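Uncharacterized protein conserved in bacteria (Streptococcus suis, PDB 4FZQ) is a streptococcal surface antigen whose G5 domain probably takes part in attachment of the bacterium to host cells. Local coordinates at residues 26-31 and 74-78. The protein carries 1 engineered substitution. Residues are numbered along the deposited sequence.
Sequences LPLGKS and VKGSL
Leu26, rotamer m,t, lies over the backbone at 74-76, where strand 71-75 ends: its CD1 is 3.5 Å from Val74 O and from Lys75 C, and 3.8 Å from Val74 CG1. The loop 26-31 runs from Leu26 around the exposed Pro27-Leu28-Gly29 bend and straightens at Ser31, which faces Lys75 as an antiparallel non-hydrogen-bonded pair (CA-CA 4.1 Å, CB-CB 3.6 Å). Just beyond, Gly76 N gives a weak hydrogen bond to Lys30 O (3.2 Å, 131° at the hydrogen). Gly76 (phi/psi -94/29) turns the chain off the strand, and its CA makes a 3.2 Å CA-H...O contact with Pro27 O, where a CB would clash. This single antiparallel bridge lies at one end of the elongated, helix-free chain, within its G5 domain. Lys75 NZ turns away to a salt bridge with Glu79, while Leu26 and Val74 both touch Tyr32 of strand 31-35; strand 71-75 is the middle one of a mixed three-strand sheet, antiparallel to 31-35 and parallel to 18-22.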
ATOM      1  N   LEU A  26      24.885 -11.569 -18.674  1.00 60.86           N
ATOM      2  CA  LEU A  26      24.772 -10.124 -18.533  1.00 62.64           C
ATOM      3  C   LEU A  26      25.923  -9.510 -17.753  1.00 63.77           C
ATOM      4  O   LEU A  26      26.527 -10.155 -16.899  1.00 63.90           O
ATOM      5  CB  LEU A  26      23.470  -9.764 -17.815  1.00 62.03           C
ATOM      6  CG  LEU A  26      22.142 -10.281 -18.362  1.00 61.94           C
ATOM      7  CD1 LEU A  26      21.046  -9.943 -17.365  1.00 61.28           C
ATOM      8  CD2 LEU A  26      21.851  -9.668 -19.717  1.00 61.04           C
ATOM      9  N   PRO A  27      26.250  -8.248 -18.053  1.00 62.85           N
ATOM     10  CA  PRO A  27      27.330  -7.552 -17.354  1.00 64.80           C
ATOM     11  C   PRO A  27      26.974  -7.399 -15.874  1.00 66.89           C
ATOM     12  O   PRO A  27      26.083  -8.082 -15.376  1.00 68.14           O
ATOM     13  CB  PRO A  27      27.395  -6.218 -18.081  1.00 63.87           C
ATOM     14  CG  PRO A  27      27.059  -6.607 -19.483  1.00 62.99           C
ATOM     15  CD  PRO A  27      25.882  -7.532 -19.286  1.00 62.90           C
ATOM     16  N   LEU A  28      27.657  -6.497 -15.177  1.00 86.53           N
ATOM     17  CA  LEU A  28      27.410  -6.283 -13.755  1.00 87.72           C
ATOM     18  C   LEU A  28      26.093  -5.572 -13.455  1.00 87.73           C
ATOM     19  O   LEU A  28      25.245  -6.109 -12.744  1.00 88.99           O
ATOM     20  CB  LEU A  28      28.557  -5.487 -13.123  1.00 90.52           C
ATOM     21  CG  LEU A  28      28.751  -4.026 -13.563  1.00 91.85           C
ATOM     22  CD1 LEU A  28      29.716  -3.321 -12.608  1.00 92.59           C
ATOM     23  CD2 LEU A  28      29.269  -3.983 -14.997  1.00 93.14           C
ATOM     24  N   GLY A  29      25.927  -4.364 -13.991  1.00 56.83           N
ATOM     25  CA  GLY A  29      24.713  -3.608 -13.739  1.00 55.51           C
ATOM     26  C   GLY A  29      23.656  -3.696 -14.823  1.00 54.39           C
ATOM     27  O   GLY A  29      22.709  -2.907 -14.840  1.00 55.04           O
ATOM     28  N   LYS A  30      23.809  -4.657 -15.726  1.00 68.56           N
ATOM     29  CA  LYS A  30      22.864  -4.834 -16.818  1.00 67.42           C
ATOM     30  C   LYS A  30      21.734  -5.763 -16.380  1.00 65.63           C
ATOM     31  O   LYS A  30      21.972  -6.780 -15.726  1.00 65.18           O
ATOM     32  CB  LYS A  30      23.593  -5.418 -18.029  1.00 70.25           C
ATOM     33  CG  LYS A  30      23.112  -4.911 -19.380  1.00 72.65           C
ATOM     34  CD  LYS A  30      21.707  -5.392 -19.721  1.00 74.78           C
ATOM     35  CE  LYS A  30      21.304  -4.921 -21.111  1.00 74.64           C
ATOM     36  NZ  LYS A  30      21.454  -3.440 -21.243  1.00 75.37           N
ATOM     37  N   SER A  31      20.504  -5.403 -16.733  1.00 55.64           N
ATOM     38  CA  SER A  31      19.344  -6.208 -16.379  1.00 52.53           C
ATOM     39  C   SER A  31      18.151  -5.812 -17.231  1.00 50.53           C
ATOM     40  O   SER A  31      17.981  -4.646 -17.568  1.00 51.39           O
ATOM     41  CB  SER A  31      18.989  -6.019 -14.908  1.00 51.59           C
ATOM     42  OG  SER A  31      18.430  -4.739 -14.702  1.00 52.01           O
ATOM     43  N   VAL A  74      15.701 -10.130 -14.958  1.00 23.15           N
ATOM     44  CA  VAL A  74      16.953 -10.856 -15.147  1.00 24.11           C
ATOM     45  C   VAL A  74      18.129  -9.893 -14.992  1.00 25.93           C
ATOM     46  O   VAL A  74      18.187  -8.865 -15.661  1.00 24.75           O
ATOM     47  CB  VAL A  74      17.007 -11.518 -16.554  1.00 25.51           C
ATOM     48  CG1 VAL A  74      18.204 -12.436 -16.647  1.00 27.32           C
ATOM     49  CG2 VAL A  74      15.731 -12.318 -16.816  1.00 24.71           C
ATOM     50  N   LYS A  75      19.058 -10.220 -14.100  1.00 32.93           N
ATOM     51  CA  LYS A  75      20.211  -9.363 -13.871  1.00 33.55           C
ATOM     52  C   LYS A  75      21.537 -10.121 -13.869  1.00 35.96           C
ATOM     53  O   LYS A  75      21.579 -11.362 -13.817  1.00 35.51           O
ATOM     54  CB  LYS A  75      20.038  -8.602 -12.561  1.00 32.76           C
ATOM     55  CG  LYS A  75      19.765  -9.488 -11.373  1.00 32.14           C
ATOM     56  CD  LYS A  75      19.554  -8.662 -10.115  1.00 31.41           C
ATOM     57  CE  LYS A  75      20.801  -7.890  -9.739  1.00 33.05           C
ATOM     58  NZ  LYS A  75      20.625  -7.156  -8.457  1.00 34.26           N
ATOM     59  N   GLY A  76      22.619  -9.352 -13.912  1.00 36.52           N
ATOM     60  CA  GLY A  76      23.943  -9.932 -13.959  1.00 38.60           C
ATOM     61  C   GLY A  76      24.630 -10.096 -12.627  1.00 40.04           C
ATOM     62  O   GLY A  76      25.857 -10.043 -12.550  1.00 41.71           O
ATOM     63  N   SER A  77      23.850 -10.275 -11.567  1.00 37.42           N
ATOM     64  CA  SER A  77      24.430 -10.480 -10.243  1.00 37.25           C
ATOM     65  C   SER A  77      23.519 -11.421  -9.475  1.00 36.38           C
ATOM     66  O   SER A  77      22.357 -11.568  -9.825  1.00 36.50           O
ATOM     67  CB  SER A  77      24.538  -9.162  -9.485  1.00 36.99           C
ATOM     68  OG  SER A  77      25.026  -8.122 -10.308  1.00 43.95           O
ATOM     69  N   LEU A  78      24.029 -12.064  -8.433  1.00 33.35           N
ATOM     70  CA  LEU A  78      23.172 -12.949  -7.668  1.00 33.92           C
ATOM     71  C   LEU A  78      22.926 -12.411  -6.272  1.00 37.46           C
ATOM     72  O   LEU A  78      23.842 -12.351  -5.458  1.00 37.90           O
ATOM     73  CB  LEU A  78      23.769 -14.347  -7.546  1.00 30.94           C
ATOM     74  CG  LEU A  78      22.902 -15.306  -6.705  1.00 29.86           C
ATOM     75  CD1 LEU A  78      21.567 -15.530  -7.392  1.00 25.35           C
ATOM     76  CD2 LEU A  78      23.611 -16.629  -6.490  1.00 30.43           C
TER